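Local coordinates for peptide ABC transporter, peptide-binding protein (Thermus thermophilus, PDB 2D5W), which binds oligopeptides, here a pentapeptide, and probably serves as the solute-binding component of a peptide ABC transporter, at residues G21-V26 and V104-E109. Residues are numbered along the deposited sequence; the frame is centred on the assembly and turned at random.
Sequences GDFLRV and VAFYFE
F23 reaches from its loop to F106 and Y107 of helix 101-112, and the three rings form an aromatic cluster. The turn that presents F23 is a type I beta turn from D22 to R25. D22 makes a salt bridge to K33 of helix 31-40. CB of F23 is directed at the helix, and with CG between the backbone N and the carbonyl carbon (chi1 69°) the ring comes against both helix rings. CD1 of F23 lies 3.6 Å from CD1 of Y107. These two ring planes are inclined at 33°, and the side chains lie alongside one another, pointing opposite ways. On the side of CE2 and CZ, the F23 ring meets F106. F23 CE2 is 4.1 Å from F106 CE2, with planes at 54°. M162 and A157 also touch both phenylalanines. Cutting F23 back to an alanine is likely to leave F106 and Y107 without their ring partner from the loop. The fold is that of a family 5 solute-binding protein. One water links F23 and Y107, 2.7 Å from F23 O, to which it donates, and 2.7 Å from Y107 OH. L24 then lays CD2 against the phenol, 3.8 Å from Y107 CE1. Beyond it, R25 packs on a basic side chain of the bound peptide.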
ATOM      1  N   GLY A  21     -10.998   0.553  12.639  1.00 10.08           N
ATOM      2  CA  GLY A  21     -10.464  -0.172  13.783  1.00  9.50           C
ATOM      3  C   GLY A  21      -9.206  -0.987  13.546  1.00  9.48           C
ATOM      4  O   GLY A  21      -8.498  -1.325  14.495  1.00 10.10           O
ATOM      5  N   ASP A  22      -8.933  -1.303  12.285  1.00  8.91           N
ATOM      6  CA  ASP A  22      -7.758  -2.092  11.890  1.00  8.40           C
ATOM      7  C   ASP A  22      -6.592  -1.110  11.752  1.00  8.41           C
ATOM      8  O   ASP A  22      -5.962  -1.010  10.695  1.00  9.41           O
ATOM      9  CB  ASP A  22      -8.085  -2.775  10.551  1.00 10.01           C
ATOM     10  CG  ASP A  22      -6.961  -3.642  10.019  1.00 10.83           C
ATOM     11  OD1 ASP A  22      -6.288  -4.335  10.808  1.00 11.83           O
ATOM     12  OD2 ASP A  22      -6.777  -3.648   8.783  1.00 11.64           O
ATOM     13  N   PHE A  23      -6.287  -0.409  12.844  1.00  9.72           N
ATOM     14  CA  PHE A  23      -5.270   0.633  12.817  1.00  9.11           C
ATOM     15  C   PHE A  23      -3.819   0.249  12.578  1.00 10.22           C
ATOM     16  O   PHE A  23      -2.998   1.120  12.295  1.00 11.23           O
ATOM     17  CB  PHE A  23      -5.421   1.560  14.044  1.00  9.61           C
ATOM     18  CG  PHE A  23      -5.075   0.929  15.365  1.00  8.90           C
ATOM     19  CD1 PHE A  23      -3.749   0.829  15.776  1.00  9.52           C
ATOM     20  CD2 PHE A  23      -6.076   0.501  16.229  1.00  9.73           C
ATOM     21  CE1 PHE A  23      -3.426   0.316  17.031  1.00  9.80           C
ATOM     22  CE2 PHE A  23      -5.761  -0.014  17.489  1.00  9.97           C
ATOM     23  CZ  PHE A  23      -4.433  -0.102  17.888  1.00  9.92           C
ATOM     24  N   LEU A  24      -3.494  -1.036  12.678  1.00 10.08           N
ATOM     25  CA  LEU A  24      -2.135  -1.479  12.378  1.00  9.95           C
ATOM     26  C   LEU A  24      -2.137  -2.074  10.967  1.00 10.33           C
ATOM     27  O   LEU A  24      -1.110  -2.532  10.470  1.00 11.29           O
ATOM     28  CB  LEU A  24      -1.646  -2.514  13.394  1.00 10.46           C
ATOM     29  CG  LEU A  24      -1.376  -1.974  14.805  1.00 10.40           C
ATOM     30  CD1 LEU A  24      -0.858  -3.102  15.685  1.00 11.50           C
ATOM     31  CD2 LEU A  24      -0.370  -0.830  14.754  1.00 12.35           C
ATOM     32  N   ARG A  25      -3.305  -2.060  10.327  1.00  9.57           N
ATOM     33  CA  ARG A  25      -3.471  -2.549   8.960  1.00 10.80           C
ATOM     34  C   ARG A  25      -3.089  -4.009   8.776  1.00 10.41           C
ATOM     35  O   ARG A  25      -2.629  -4.408   7.700  1.00 10.93           O
ATOM     36  CB  ARG A  25      -2.659  -1.669   8.002  1.00 12.66           C
ATOM     37  CG  ARG A  25      -3.005  -0.192   8.131  1.00 15.74           C
ATOM     38  CD  ARG A  25      -2.083   0.699   7.317  1.00 20.35           C
ATOM     39  NE  ARG A  25      -2.457   2.105   7.452  1.00 25.61           N
ATOM     40  CZ  ARG A  25      -1.824   3.112   6.858  1.00 28.59           C
ATOM     41  NH1 ARG A  25      -0.773   2.876   6.084  1.00 30.71           N
ATOM     42  NH2 ARG A  25      -2.245   4.357   7.036  1.00 30.60           N
ATOM     43  N   VAL A  26      -3.308  -4.815   9.812  1.00  9.57           N
ATOM     44  CA  VAL A  26      -2.958  -6.226   9.739  1.00 10.21           C
ATOM     45  C   VAL A  26      -3.988  -7.062   8.984  1.00 10.10           C
ATOM     46  O   VAL A  26      -3.641  -8.101   8.424  1.00 10.12           O
ATOM     47  CB  VAL A  26      -2.735  -6.832  11.146  1.00 11.18           C
ATOM     48  CG1 VAL A  26      -1.709  -6.001  11.908  1.00 12.53           C
ATOM     49  CG2 VAL A  26      -4.044  -6.905  11.906  1.00 12.55           C
ATOM     50  N   VAL A 104      -1.427   7.395  22.411  1.00  9.16           N
ATOM     51  CA  VAL A 104      -0.138   7.028  21.833  1.00  9.91           C
ATOM     52  C   VAL A 104       0.389   5.771  22.535  1.00  9.57           C
ATOM     53  O   VAL A 104       0.842   4.824  21.889  1.00  9.83           O
ATOM     54  CB  VAL A 104       0.897   8.172  21.990  1.00  9.47           C
ATOM     55  CG1 VAL A 104       2.254   7.726  21.458  1.00 11.36           C
ATOM     56  CG2 VAL A 104       0.421   9.411  21.246  1.00 10.27           C
ATOM     57  N   ALA A 105       0.332   5.762  23.864  1.00  9.57           N
ATOM     58  CA  ALA A 105       0.800   4.608  24.623  1.00 10.10           C
ATOM     59  C   ALA A 105       0.011   3.364  24.222  1.00  9.23           C
ATOM     60  O   ALA A 105       0.568   2.275  24.103  1.00 10.48           O
ATOM     61  CB  ALA A 105       0.648   4.868  26.116  1.00 11.50           C
ATOM     62  N   PHE A 106      -1.290   3.537  24.022  1.00  9.90           N
ATOM     63  CA  PHE A 106      -2.164   2.438  23.633  1.00  9.70           C
ATOM     64  C   PHE A 106      -1.739   1.869  22.278  1.00  9.31           C
ATOM     65  O   PHE A 106      -1.592   0.657  22.126  1.00  9.31           O
ATOM     66  CB  PHE A 106      -3.612   2.932  23.588  1.00 10.18           C
ATOM     67  CG  PHE A 106      -4.570   1.940  23.009  1.00  9.89           C
ATOM     68  CD1 PHE A 106      -4.733   0.685  23.589  1.00 11.59           C
ATOM     69  CD2 PHE A 106      -5.299   2.251  21.869  1.00  9.81           C
ATOM     70  CE1 PHE A 106      -5.609  -0.246  23.037  1.00 12.79           C
ATOM     71  CE2 PHE A 106      -6.177   1.326  21.309  1.00 11.43           C
ATOM     72  CZ  PHE A 106      -6.330   0.077  21.894  1.00 11.52           C
ATOM     73  N   TYR A 107      -1.533   2.749  21.303  1.00  8.97           N
ATOM     74  CA  TYR A 107      -1.097   2.342  19.970  1.00  9.55           C
ATOM     75  C   TYR A 107       0.171   1.486  20.073  1.00  9.09           C
ATOM     76  O   TYR A 107       0.271   0.419  19.459  1.00  9.66           O
ATOM     77  CB  TYR A 107      -0.818   3.593  19.131  1.00  9.29           C
ATOM     78  CG  TYR A 107      -0.280   3.337  17.740  1.00  9.78           C
ATOM     79  CD1 TYR A 107      -1.140   3.154  16.658  1.00 10.75           C
ATOM     80  CD2 TYR A 107       1.094   3.293  17.505  1.00 10.07           C
ATOM     81  CE1 TYR A 107      -0.642   2.940  15.376  1.00 10.85           C
ATOM     82  CE2 TYR A 107       1.601   3.077  16.228  1.00 10.64           C
ATOM     83  CZ  TYR A 107       0.729   2.902  15.170  1.00 10.47           C
ATOM     84  OH  TYR A 107       1.228   2.697  13.904  1.00 13.28           O
ATOM     85  N   PHE A 108       1.143   1.955  20.850  1.00  9.74           N
ATOM     86  CA  PHE A 108       2.388   1.218  21.009  1.00  9.76           C
ATOM     87  C   PHE A 108       2.232  -0.126  21.708  1.00 10.53           C
ATOM     88  O   PHE A 108       2.898  -1.095  21.344  1.00 11.25           O
ATOM     89  CB  PHE A 108       3.436   2.074  21.730  1.00 11.00           C
ATOM     90  CG  PHE A 108       4.276   2.894  20.797  1.00 11.35           C
ATOM     91  CD1 PHE A 108       3.799   4.092  20.277  1.00 11.62           C
ATOM     92  CD2 PHE A 108       5.522   2.429  20.381  1.00 14.18           C
ATOM     93  CE1 PHE A 108       4.546   4.817  19.351  1.00 13.20           C
ATOM     94  CE2 PHE A 108       6.276   3.144  19.455  1.00 15.63           C
ATOM     95  CZ  PHE A 108       5.789   4.338  18.938  1.00 15.19           C
ATOM     96  N   GLU A 109       1.352  -0.199  22.699  1.00 10.54           N
ATOM     97  CA  GLU A 109       1.156  -1.457  23.402  1.00 11.92           C
ATOM     98  C   GLU A 109       0.613  -2.530  22.456  1.00 11.03           C
ATOM     99  O   GLU A 109       1.040  -3.684  22.500  1.00 12.37           O
ATOM    100  CB  GLU A 109       0.201  -1.258  24.575  1.00 14.60           C
ATOM    101  CG  GLU A 109       0.061  -2.474  25.466  1.00 19.26           C
ATOM    102  CD  GLU A 109      -0.704  -2.166  26.733  1.00 20.21           C
ATOM    103  OE1 GLU A 109      -0.149  -1.472  27.612  1.00 24.47           O
ATOM    104  OE2 GLU A 109      -1.862  -2.607  26.845  1.00 20.46           O
TER
HETATM  105  O   HOH W   1      -0.449   2.015  11.919  1.00 18.32           O